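Local coordinates for beta-glucosidase (Saccharopolyspora erythraea D, PDB 5M6G), which probably hydrolyses terminal, non-reducing beta-D-glucosyl residues to release beta-D-glucose, working as a two-domain enzyme of glycoside hydrolase family 3, at residues G508-G513 with S540-D545; T586-R589 with Q593-I596; A496-T501 with E518-T523; G237-G242 with G246-S251; H145-G150 with A558-G563. All blocks are in the same frame, centred on the assembly; numbering follows the deposited sequence. Where two conformers were deposited one is given.

Contact 1 of 5, residues G508-G513 with S540-D545. With MG (magnesium ion), chain C.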
# COMPACT_ATOMS: atom_id res chain seq x y z
N GLY A 508 9.73 7.74 -7.15
CA GLY A 508 9.99 6.55 -7.93
C GLY A 508 9.62 6.63 -9.39
O GLY A 508 9.77 5.63 -10.10
N ASP A 509 9.13 7.77 -9.87
CA ASP A 509 8.90 7.91 -11.31
C ASP A 509 10.22 7.79 -12.06
O ASP A 509 11.26 8.30 -11.62
CB ASP A 509 8.24 9.26 -11.63
CG ASP A 509 6.83 9.37 -11.09
OD1 ASP A 509 6.27 8.35 -10.63
OD2 ASP A 509 6.26 10.48 -11.17
N ARG A 510 10.19 7.09 -13.19
CA ARG A 510 11.40 6.84 -13.98
C ARG A 510 11.16 7.22 -15.43
O ARG A 510 11.14 6.35 -16.32
CB ARG A 510 11.81 5.37 -13.86
CG ARG A 510 12.27 4.97 -12.47
CD ARG A 510 13.56 5.68 -12.07
NE ARG A 510 13.98 5.28 -10.73
CZ ARG A 510 13.71 5.95 -9.61
NH1 ARG A 510 13.01 7.09 -9.67
NH2 ARG A 510 14.13 5.49 -8.44
N PRO A 511 11.02 8.51 -15.73
CA PRO A 511 10.91 8.91 -17.14
C PRO A 511 12.18 8.65 -17.92
O PRO A 511 12.13 8.58 -19.16
CB PRO A 511 10.58 10.40 -17.06
CG PRO A 511 11.13 10.85 -15.75
CD PRO A 511 11.01 9.67 -14.82
N GLY A 512 13.32 8.49 -17.24
CA GLY A 512 14.59 8.39 -17.93
C GLY A 512 14.97 7.01 -18.40
O GLY A 512 15.89 6.88 -19.21
N GLY A 513 14.32 5.97 -17.91
CA GLY A 513 14.70 4.61 -18.27
C GLY A 513 14.49 3.65 -17.12
O GLY A 513 14.37 4.03 -15.96
N SER A 540 12.55 -5.74 -7.45
CA SER A 540 12.14 -4.50 -8.10
C SER A 540 10.65 -4.30 -7.89
O SER A 540 9.91 -5.24 -7.62
CB SER A 540 12.45 -4.54 -9.60
OG SER A 540 11.66 -5.52 -10.25
N GLY A 541 10.21 -3.06 -8.08
CA GLY A 541 8.79 -2.77 -8.00
C GLY A 541 8.02 -2.89 -9.30
O GLY A 541 6.83 -2.56 -9.33
N ARG A 542 8.64 -3.38 -10.36
CA ARG A 542 8.05 -3.31 -11.69
C ARG A 542 8.94 -4.09 -12.64
O ARG A 542 10.09 -4.39 -12.29
CB ARG A 542 7.95 -1.86 -12.14
CG ARG A 542 9.28 -1.13 -11.98
CD ARG A 542 9.15 0.36 -12.26
NE ARG A 542 10.01 1.11 -11.35
CZ ARG A 542 9.95 2.42 -11.17
NH1 ARG A 542 9.06 3.16 -11.84
NH2 ARG A 542 10.77 2.99 -10.29
N PRO A 543 8.47 -4.42 -13.84
CA PRO A 543 9.40 -4.90 -14.87
C PRO A 543 10.54 -3.91 -15.05
O PRO A 543 10.37 -2.69 -14.90
CB PRO A 543 8.52 -4.99 -16.13
CG PRO A 543 7.12 -5.17 -15.59
CD PRO A 543 7.08 -4.32 -14.34
N LEU A 544 11.73 -4.44 -15.35
CA LEU A 544 12.89 -3.64 -15.69
C LEU A 544 13.32 -3.97 -17.11
O LEU A 544 13.06 -5.06 -17.62
CB LEU A 544 14.06 -3.91 -14.72
CG LEU A 544 13.81 -3.59 -13.25
CD1 LEU A 544 15.09 -3.88 -12.43
CD2 LEU A 544 13.32 -2.15 -13.04
N ASP A 545 13.99 -3.01 -17.75
CA ASP A 545 14.35 -3.11 -19.16
C ASP A 545 15.61 -3.97 -19.30
O ASP A 545 16.73 -3.48 -19.12
CB ASP A 545 14.56 -1.71 -19.73
CG ASP A 545 14.62 -1.70 -21.25
OD1 ASP A 545 14.40 -2.75 -21.88
OD2 ASP A 545 14.87 -0.61 -21.80
MG MG C . 6.78 12.48 -11.65
O HOH W 1 5.36 13.03 -10.22
O HOH W 2 8.29 12.36 -10.28
O HOH W 3 8.22 12.19 -13.12
O HOH W 4 7.40 14.52 -11.76

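Contact 2 of 5, residues T586-R589 with Q593-I596. With MG (magnesium ion), chain D.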
# COMPACT_ATOMS: atom_id res chain seq x y z
N THR A 586 2.59 -6.70 -18.16
CA THR A 586 3.29 -7.08 -19.38
C THR A 586 4.73 -6.57 -19.34
O THR A 586 4.97 -5.42 -18.97
CB THR A 586 2.54 -6.51 -20.59
OG1 THR A 586 1.24 -7.10 -20.68
CG2 THR A 586 3.29 -6.79 -21.87
N TRP A 587 5.68 -7.41 -19.71
CA TRP A 587 7.10 -7.09 -19.56
C TRP A 587 7.67 -6.58 -20.89
O TRP A 587 7.68 -7.31 -21.88
CB TRP A 587 7.88 -8.31 -19.08
CG TRP A 587 9.22 -7.97 -18.49
CD1 TRP A 587 10.27 -7.36 -19.12
CD2 TRP A 587 9.65 -8.24 -17.15
NE1 TRP A 587 11.33 -7.23 -18.25
CE2 TRP A 587 10.98 -7.76 -17.03
CE3 TRP A 587 9.05 -8.84 -16.04
CZ2 TRP A 587 11.70 -7.85 -15.85
CZ3 TRP A 587 9.78 -8.93 -14.85
CH2 TRP A 587 11.09 -8.45 -14.77
N MET A 588 8.20 -5.35 -20.87
CA MET A 588 8.61 -4.66 -22.09
C MET A 588 9.79 -5.34 -22.79
O MET A 588 10.70 -5.88 -22.16
CB MET A 588 9.00 -3.22 -21.75
CG MET A 588 10.34 -3.12 -21.00
SD MET A 588 10.69 -1.55 -20.21
CE MET A 588 10.12 -1.89 -18.54
N ARG A 589 9.77 -5.29 -24.14
CA ARG A 589 10.99 -5.54 -24.91
C ARG A 589 11.89 -4.32 -24.89
O ARG A 589 13.11 -4.44 -25.07
CB ARG A 589 10.67 -5.86 -26.38
CG ARG A 589 10.21 -7.27 -26.65
CD ARG A 589 10.15 -7.55 -28.16
NE ARG A 589 9.44 -8.80 -28.40
CZ ARG A 589 9.97 -10.00 -28.24
NH1 ARG A 589 11.24 -10.13 -27.85
NH2 ARG A 589 9.24 -11.08 -28.47
N GLN A 593 8.40 1.07 -25.54
CA GLN A 593 7.03 0.56 -25.65
C GLN A 593 6.12 1.06 -24.53
O GLN A 593 4.90 0.91 -24.64
CB GLN A 593 7.02 -0.97 -25.61
CG GLN A 593 7.62 -1.67 -26.83
CD GLN A 593 7.82 -3.16 -26.57
OE1 GLN A 593 8.35 -3.54 -25.52
NE2 GLN A 593 7.36 -3.99 -27.49
N LEU A 594 6.68 1.59 -23.45
CA LEU A 594 5.83 2.05 -22.36
C LEU A 594 4.95 3.21 -22.83
O LEU A 594 5.42 4.08 -23.56
CB LEU A 594 6.67 2.49 -21.15
CG LEU A 594 7.61 1.43 -20.61
CD1 LEU A 594 8.20 1.91 -19.29
CD2 LEU A 594 6.86 0.11 -20.44
N PRO A 595 3.67 3.21 -22.43
CA PRO A 595 3.02 2.16 -21.63
C PRO A 595 2.72 0.90 -22.45
O PRO A 595 2.27 1.02 -23.59
CB PRO A 595 1.72 2.82 -21.18
CG PRO A 595 1.40 3.78 -22.32
CD PRO A 595 2.75 4.33 -22.72
N ILE A 596 2.97 -0.29 -21.89
CA ILE A 596 2.67 -1.54 -22.57
C ILE A 596 1.70 -2.34 -21.72
O ILE A 596 1.89 -2.49 -20.50
CB ILE A 596 3.94 -2.35 -22.90
CG1 ILE A 596 3.57 -3.59 -23.72
CG2 ILE A 596 4.73 -2.70 -21.63
CD1 ILE A 596 4.76 -4.27 -24.40
MG MG D . 1.37 -2.67 -18.26
O HOH W 5 3.57 -3.25 -18.05
O HOH W 6 1.58 -1.52 -16.39

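Contact 3 of 5, residues A496-T501 with E518-T523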
# COMPACT_ATOMS: atom_id res chain seq x y z
N ALA A 496 22.76 -13.71 -8.71
CA ALA A 496 22.91 -12.26 -8.70
C ALA A 496 21.55 -11.64 -8.38
O ALA A 496 20.64 -11.67 -9.22
CB ALA A 496 23.44 -11.75 -10.04
N VAL A 497 21.41 -11.09 -7.18
CA VAL A 497 20.16 -10.49 -6.75
C VAL A 497 20.31 -8.99 -6.96
O VAL A 497 20.97 -8.30 -6.18
CB VAL A 497 19.83 -10.83 -5.29
CG1 VAL A 497 18.39 -10.45 -4.97
CG2 VAL A 497 20.05 -12.32 -5.05
N VAL A 498 19.68 -8.48 -8.03
CA VAL A 498 19.87 -7.11 -8.49
C VAL A 498 18.53 -6.37 -8.43
O VAL A 498 17.54 -6.89 -7.89
CB VAL A 498 20.46 -7.10 -9.91
CG1 VAL A 498 21.83 -7.82 -9.95
CG2 VAL A 498 19.50 -7.77 -10.88
N GLY A 499 18.48 -5.15 -8.98
CA GLY A 499 17.22 -4.44 -9.15
C GLY A 499 17.24 -3.07 -8.48
O GLY A 499 18.27 -2.39 -8.43
N GLU A 500 16.07 -2.67 -7.97
CA GLU A 500 15.90 -1.31 -7.49
C GLU A 500 16.17 -1.20 -5.99
O GLU A 500 16.11 -2.19 -5.26
CB GLU A 500 14.48 -0.83 -7.77
CG GLU A 500 14.03 -1.03 -9.21
CD GLU A 500 12.66 -0.41 -9.46
OE1 GLU A 500 11.64 -0.98 -9.01
OE2 GLU A 500 12.62 0.66 -10.10
N THR A 501 16.45 0.02 -5.55
CA THR A 501 16.45 0.41 -4.15
C THR A 501 15.11 1.07 -3.81
O THR A 501 14.33 1.40 -4.71
CB THR A 501 17.62 1.36 -3.87
OG1 THR A 501 17.55 2.47 -4.76
CG2 THR A 501 18.97 0.62 -4.08
N GLU A 518 24.53 0.57 -13.42
CA GLU A 518 25.83 0.09 -13.88
C GLU A 518 26.41 -0.92 -12.90
O GLU A 518 27.14 -1.83 -13.31
CB GLU A 518 26.78 1.27 -14.12
CG GLU A 518 26.38 2.06 -15.37
CD GLU A 518 27.53 2.85 -15.99
OE1 GLU A 518 28.57 3.02 -15.32
OE2 GLU A 518 27.38 3.29 -17.15
N GLU A 519 26.06 -0.81 -11.62
CA GLU A 519 26.52 -1.80 -10.66
C GLU A 519 25.93 -3.17 -10.96
O GLU A 519 26.65 -4.18 -11.00
CB GLU A 519 26.17 -1.37 -9.24
CG GLU A 519 26.45 -2.48 -8.21
CD GLU A 519 26.06 -2.11 -6.78
OE1 GLU A 519 26.23 -2.99 -5.91
OE2 GLU A 519 25.60 -0.97 -6.53
N ASP A 520 24.61 -3.24 -11.18
CA ASP A 520 23.98 -4.53 -11.46
C ASP A 520 24.56 -5.18 -12.71
O ASP A 520 24.78 -6.39 -12.75
CB ASP A 520 22.47 -4.38 -11.62
CG ASP A 520 21.76 -3.98 -10.33
OD1 ASP A 520 22.39 -3.95 -9.25
OD2 ASP A 520 20.54 -3.71 -10.40
N ARG A 521 24.80 -4.39 -13.76
CA ARG A 521 25.31 -4.98 -15.00
C ARG A 521 26.77 -5.39 -14.87
O ARG A 521 27.17 -6.42 -15.41
CB ARG A 521 25.10 -4.02 -16.17
CG ARG A 521 23.66 -3.55 -16.28
CD ARG A 521 23.36 -3.00 -17.62
NE ARG A 521 23.36 -1.54 -17.56
CZ ARG A 521 24.41 -0.80 -17.87
NH1 ARG A 521 25.53 -1.39 -18.28
NH2 ARG A 521 24.34 0.52 -17.78
N ALA A 522 27.58 -4.60 -14.15
CA ALA A 522 28.95 -5.00 -13.85
C ALA A 522 29.00 -6.29 -13.05
O ALA A 522 29.82 -7.18 -13.33
CB ALA A 522 29.67 -3.88 -13.09
N THR A 523 28.15 -6.42 -12.03
CA THR A 523 28.18 -7.62 -11.20
C THR A 523 27.74 -8.85 -11.98
O THR A 523 28.36 -9.92 -11.87
CB THR A 523 27.32 -7.41 -9.96
OG1 THR A 523 27.95 -6.43 -9.13
CG2 THR A 523 27.17 -8.71 -9.18

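Contact 4 of 5, residues G237-G242 with G246-S251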
# COMPACT_ATOMS: atom_id res chain seq x y z
N GLY A 237 -3.50 5.00 -11.78
CA GLY A 237 -2.62 4.19 -12.61
C GLY A 237 -2.62 4.53 -14.08
O GLY A 237 -1.89 3.93 -14.88
N GLY A 238 -3.45 5.51 -14.48
CA GLY A 238 -3.60 5.85 -15.87
C GLY A 238 -2.97 7.14 -16.32
O GLY A 238 -3.22 7.58 -17.45
N THR A 239 -2.15 7.79 -15.48
CA THR A 239 -1.63 9.10 -15.83
C THR A 239 -0.68 9.00 -17.02
O THR A 239 0.02 8.00 -17.19
CB THR A 239 -0.91 9.75 -14.65
OG1 THR A 239 0.18 8.93 -14.21
CG2 THR A 239 -1.88 9.98 -13.49
N THR A 240 -0.68 10.04 -17.84
CA THR A 240 0.18 10.07 -19.01
C THR A 240 1.64 9.98 -18.59
O THR A 240 2.08 10.70 -17.69
CB THR A 240 -0.07 11.35 -19.82
OG1 THR A 240 -1.45 11.40 -20.18
CG2 THR A 240 0.79 11.37 -21.10
N GLY A 241 2.37 9.09 -19.24
CA GLY A 241 3.77 8.87 -18.91
C GLY A 241 4.02 8.20 -17.58
O GLY A 241 5.17 8.15 -17.13
N GLY A 242 2.98 7.68 -16.93
CA GLY A 242 3.15 7.16 -15.58
C GLY A 242 3.64 8.20 -14.60
O GLY A 242 4.31 7.86 -13.63
N GLY A 246 -0.16 12.88 -11.92
CA GLY A 246 -0.31 13.40 -13.26
C GLY A 246 -1.74 13.49 -13.73
O GLY A 246 -2.69 13.55 -12.95
N ASN A 247 -1.89 13.48 -15.05
CA ASN A 247 -3.17 13.71 -15.70
C ASN A 247 -3.54 12.45 -16.47
O ASN A 247 -2.77 11.99 -17.32
CB ASN A 247 -3.10 14.92 -16.64
CG ASN A 247 -4.44 15.25 -17.29
OD1 ASN A 247 -5.49 14.85 -16.81
ND2 ASN A 247 -4.39 16.00 -18.40
N THR A 248 -4.69 11.88 -16.15
CA THR A 248 -5.17 10.68 -16.83
C THR A 248 -6.07 11.11 -17.98
O THR A 248 -7.20 11.56 -17.77
CB THR A 248 -5.89 9.76 -15.85
OG1 THR A 248 -4.94 9.26 -14.91
CG2 THR A 248 -6.53 8.60 -16.58
N GLU A 249 -5.56 10.98 -19.20
CA GLU A 249 -6.20 11.57 -20.38
C GLU A 249 -6.80 10.43 -21.20
O GLU A 249 -6.20 9.96 -22.15
CB GLU A 249 -5.19 12.37 -21.17
CG GLU A 249 -4.33 13.29 -20.31
CD GLU A 249 -3.28 14.02 -21.12
OE1 GLU A 249 -3.66 14.83 -21.99
OE2 GLU A 249 -2.07 13.77 -20.91
N ILE A 250 -7.99 9.99 -20.79
CA ILE A 250 -8.67 8.85 -21.39
C ILE A 250 -10.17 9.12 -21.42
O ILE A 250 -10.68 9.99 -20.70
CB ILE A 250 -8.39 7.52 -20.63
CG1 ILE A 250 -9.00 7.57 -19.23
CG2 ILE A 250 -6.88 7.24 -20.52
CD1 ILE A 250 -8.74 6.29 -18.43
N SER A 251 -10.88 8.38 -22.25
CA SER A 251 -12.32 8.54 -22.34
C SER A 251 -12.99 8.10 -21.04
O SER A 251 -12.41 7.36 -20.23
CB SER A 251 -12.88 7.73 -23.50
OG SER A 251 -12.77 6.35 -23.20
O HOH W 7 -3.28 9.37 -19.68
O HOH W 8 0.58 12.86 -16.45

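Contact 5 of 5, residues H145-G150 with A558-G563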
# COMPACT_ATOMS: atom_id res chain seq x y z
N HIS A 145 4.91 -6.48 -1.43
CA HIS A 145 4.08 -5.41 -1.97
C HIS A 145 3.08 -5.97 -2.98
O HIS A 145 3.18 -7.11 -3.45
CB HIS A 145 4.94 -4.32 -2.60
CG HIS A 145 5.39 -3.26 -1.63
ND1 HIS A 145 4.51 -2.47 -0.92
CD2 HIS A 145 6.63 -2.86 -1.26
CE1 HIS A 145 5.18 -1.63 -0.16
NE2 HIS A 145 6.48 -1.85 -0.34
N ASN A 146 2.09 -5.12 -3.30
CA ASN A 146 0.93 -5.56 -4.06
C ASN A 146 1.29 -6.21 -5.40
O ASN A 146 0.64 -7.17 -5.82
CB ASN A 146 -0.02 -4.38 -4.30
CG ASN A 146 -0.86 -4.06 -3.08
OD1 ASN A 146 -0.86 -4.82 -2.12
ND2 ASN A 146 -1.60 -2.95 -3.12
N ILE A 147 2.31 -5.70 -6.10
CA ILE A 147 2.59 -6.25 -7.43
C ILE A 147 2.94 -7.73 -7.32
O ILE A 147 2.41 -8.56 -8.08
CB ILE A 147 3.69 -5.43 -8.14
CG1 ILE A 147 3.94 -5.98 -9.56
CG2 ILE A 147 5.01 -5.42 -7.35
CD1 ILE A 147 4.90 -5.14 -10.38
N GLY A 148 3.77 -8.11 -6.34
CA GLY A 148 4.04 -9.52 -6.13
C GLY A 148 2.82 -10.30 -5.67
O GLY A 148 2.61 -11.44 -6.09
N LEU A 149 1.99 -9.69 -4.81
CA LEU A 149 0.73 -10.32 -4.44
C LEU A 149 -0.14 -10.57 -5.66
O LEU A 149 -0.79 -11.62 -5.77
CB LEU A 149 -0.00 -9.47 -3.41
CG LEU A 149 0.75 -9.30 -2.07
CD1 LEU A 149 -0.14 -8.58 -1.01
CD2 LEU A 149 1.28 -10.66 -1.51
N GLY A 150 -0.19 -9.62 -6.60
CA GLY A 150 -0.93 -9.85 -7.83
C GLY A 150 -0.35 -11.01 -8.62
O GLY A 150 -1.09 -11.81 -9.21
N ALA A 558 11.86 -13.31 -11.16
CA ALA A 558 11.37 -12.01 -10.72
C ALA A 558 10.82 -12.15 -9.31
O ALA A 558 9.88 -12.92 -9.09
CB ALA A 558 10.30 -11.47 -11.67
N SER A 559 11.39 -11.42 -8.36
CA SER A 559 11.02 -11.55 -6.96
C SER A 559 10.19 -10.38 -6.44
O SER A 559 9.64 -10.49 -5.34
CB SER A 559 12.26 -11.70 -6.08
OG SER A 559 12.90 -12.94 -6.34
N TRP A 560 10.09 -9.29 -7.19
CA TRP A 560 9.30 -8.10 -6.83
C TRP A 560 9.89 -7.52 -5.54
O TRP A 560 11.12 -7.37 -5.45
CB TRP A 560 7.82 -8.43 -6.78
CG TRP A 560 7.38 -9.25 -7.94
CD1 TRP A 560 6.96 -10.54 -7.92
CD2 TRP A 560 7.37 -8.84 -9.32
NE1 TRP A 560 6.67 -10.97 -9.20
CE2 TRP A 560 6.91 -9.94 -10.08
CE3 TRP A 560 7.69 -7.65 -9.98
CZ2 TRP A 560 6.75 -9.88 -11.47
CZ3 TRP A 560 7.54 -7.59 -11.37
CH2 TRP A 560 7.08 -8.70 -12.09
N LEU A 561 9.07 -7.15 -4.55
CA LEU A 561 9.54 -6.60 -3.27
C LEU A 561 8.98 -7.48 -2.18
O LEU A 561 7.90 -7.19 -1.62
CB LEU A 561 9.10 -5.14 -3.10
CG LEU A 561 9.56 -4.22 -4.23
CD1 LEU A 561 8.82 -2.87 -4.17
CD2 LEU A 561 11.07 -4.04 -4.19
N PRO A 562 9.67 -8.57 -1.83
CA PRO A 562 9.03 -9.65 -1.06
C PRO A 562 8.81 -9.35 0.41
O PRO A 562 8.02 -10.07 1.04
CB PRO A 562 9.99 -10.83 -1.23
CG PRO A 562 11.31 -10.22 -1.58
CD PRO A 562 10.99 -8.96 -2.35
N GLY A 563 9.46 -8.35 0.98
CA GLY A 563 9.21 -8.02 2.37
C GLY A 563 10.18 -8.64 3.34
O GLY A 563 11.34 -8.89 3.00
O HOH W 9 6.05 -7.73 -4.14

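Contact 1 of 5, residues G508-G513 with S540-D545
Two arginines meet at close range here, with Arg542 NH2 lying over one face of the Arg510 guanidinium, toward its rim, and 4.0 Å from Arg510 NE. Their planes are 44° apart, which rules out a parallel stack. The setting is the alpha/beta domain at the C-terminal end of the chain, where the loops following strands 493-499 and 534-539 approach each other. Arg542 is held there by the carbonyl of Gly508. It reaches this group end-on with both terminal nitrogens, NH2 to Gly508 O at 2.8 Å and NH1 to the same oxygen at 3.1 Å. The NH2 bond lies in the carbonyl plane, and the oxygen sits near the guanidinium plane at its edge, so a single acceptor takes two N-H groups. A salt bridge from Arg542 NE to Glu500 would offset the second positive charge and, with the double grip, hold the guanidinium's rotation. Arg510 CG lies beside the backbone N (chi1 -66°), which brings it to 3.3 Å from Arg542 NH2; the bend at chi2 then turns the guanidinium back over the loop, where Tyr503 makes a cation-pi contact with it. On the far side of the loop Asp509 points away and joins Asp243 on a magnesium ion, with four waters completing the shell. Arg510 NH1 closes back on the preceding residue, donating to Asp509 O at 2.9 Å from above the carbonyl plane.

Contact 2 of 5, residues T586-R589 with Q593-I596
The backbone doubles back on itself with Thr586 beside Ile596 (CA to CA 6.4 Å) and Met588 beside Gln593 (CA to CA 6.5 Å), so the two runs are antiparallel in direction, although neither is a regular strand. They form one compact loop after helix 567-573 of the C-terminal family 3 domain, and a cis peptide before Pro595 lies in its returning limb. At the turn end the tie comes from a side chain. Gln593, extended beyond CG (chi2 168°), carries its amide across to the other limb, and OE1 accepts from Arg589 N at 2.6 Å. That donor lies in the carbonyl plane, but the N-H...O angle is only 131°. Ser590 N donates to the same OE1 while Gln593 NE2 donates to Asp603 O, so both ends of the amide are used and its flip state is defined. Deeper in the loop the contact turns apolar: Met588 CB faces Leu594 CD2 at 4.2 Å, with Ile596 CG2 nearby. Thr586 and Ile596 cross at about a right angle, and the methyl CG2 of Thr586 rests on Ile596 CG1 at 3.7 Å, which leaves Thr586 OG1 directed to Glu199. That glutamate binds a magnesium ion together with Asn597 and the backbone of Ile596, whose O stands 2.3 Å from the metal. The loop therefore closes on a metal site at its base, where water 5 links the magnesium to the first limb by donating to Thr586 O at 2.7 Å.

Contact 3 of 5, residues A496-T501 with E518-T523
Asp520 reaches from the first turn of its helix to the strand end at Val498 and Gly499. Its CB lies against the valine, 3.8 Å from Val498 CB and nearly as close to CG1. One bond further out, Asp520 CG comes to 3.4 Å from Val498 CB, so the carboxylate lies alongside the branched carbon. The carboxylate then divides its work. OD1 passes Val498 CB at 3.8 Å on its way to a salt bridge with Lys436. OD2 takes the N-H of Gly499 at 2.9 Å in a fairly straight bond (158°), approached from above the carboxylate plane, 46° out of it. This joins strand 493-499 to helix 518-528 within a beta-alpha-beta crossover that continues into strand 534-539, and the two residues meet where the strand gives way to loop. Gly499 has a positive phi of 124°, at which a side chain would collide with the preceding carbonyl O. Asp520 OD2 also lies 3.3 Å from Gly499 O, a close approach of two acceptors. Lys436 NZ donates to that same Gly499 O while pairing with Asp520 OD1, and its charge would be expected to ease the crowding of the oxygens.

Contact 4 of 5, residues G237-G242 with G246-S251
The carboxylate of Glu249 is approached at OE2 by the hydroxyl of Thr240, which comes from the anti side and 29° out of the carboxylate plane. The hydroxyl is the donor, and Thr240 OG1 to Glu249 OE2 is a short 2.6 Å. The flat peptide of Asn247 meets the same residue: Thr240 N donates to Asn247 O at 2.9 Å, tilted 35° from the carbonyl plane, while Thr239 CA makes a CA-H...O contact with that oxygen at 3.4 Å. One direct backbone bond thus lays the loop 237-242 beside strand 247-248, an outer strand of a small mixed sheet in the N-terminal domain. Two waters add further links between the backbones. Water 8 connects Thr240 O to Asn247 N, and water 7 donates to Gly238 O and Thr240 OG1 while accepting from Glu249 N. Thr239 and Thr248 cross at about a right angle, with the methyl of Thr239 at 3.4 Å from Thr248 OG1 (CG2 to OG1). Their hydroxyls are engaged within the loop, Thr239 with Asp243 O and Thr248 with Gly235 O. Asp243 also binds a magnesium ion with Asp509, so the loop leads directly into a metal site. Since Thr240 OG1 gives its proton to Glu249 and receives one from water 7, polarisation should run from water through hydroxyl to carboxylate, consistent with an ionised Glu249.

Contact 5 of 5, residues H145-G150 with A558-G563
Ile147 stands at about a right angle to the side chain of Trp560, its CG1 over one face of the indole and toward the rim. This is an interdomain contact: the start of helix 146-152, from the N-terminal domain of the TIM-barrel clan, meets the end of strand 555-560 in the C-terminal alpha/beta domain. With CG1 anti to the backbone N (chi1 -178°), the isoleucine extends CD1 to 3.7 Å from Trp560 CZ3. Ala558 CB lies over the opposite indole face at 3.9 Å above the plane, so the ring lies between Ile147 of the N-terminal domain and Ala558 of its own strand. Gly148, with no side chain to interfere, brings its CA to 3.6 Å from Trp560 CD1 obliquely. The neighbouring pair is turned differently: Leu561 CB lies in plane at the edge of the His145 imidazole, while Leu561 CD1 reaches His145 CD2 at 3.6 Å. The same ring stacks on His132 and its NE2 is hydrogen-bonded to Gly447 O. His145 occupies the N-cap position, and its backbone N donates to Leu561 O at 3.1 Å (160°). Water 9 adds a second backbone link, donating to His145 O at 3.0 Å and accepting from Leu561 N at 3.1 Å.

Contact 5 spans about 400 residues and encloses contacts 4, 3 and 1 along the chain, while contact 2 follows it. Contacts 3 and 5 reach the same six-stranded mixed sheet of the C-terminal domain. Contact 1 takes up the loops after two of its strands and alternates with contact 3 in sequence, their centres about 14 Å apart and joined through the Glu500-Arg542 salt bridge. Contacts 1 and 2 lie closer, about 11 Å between centres, and meet where Pro543 packs on Trp587. Contact 4 belongs to the N-terminal domain, yet its loop touches contact 1 beside the magnesium shared by Asp243 and Asp509. The two domains are thus tied by metal as well as by direct packing.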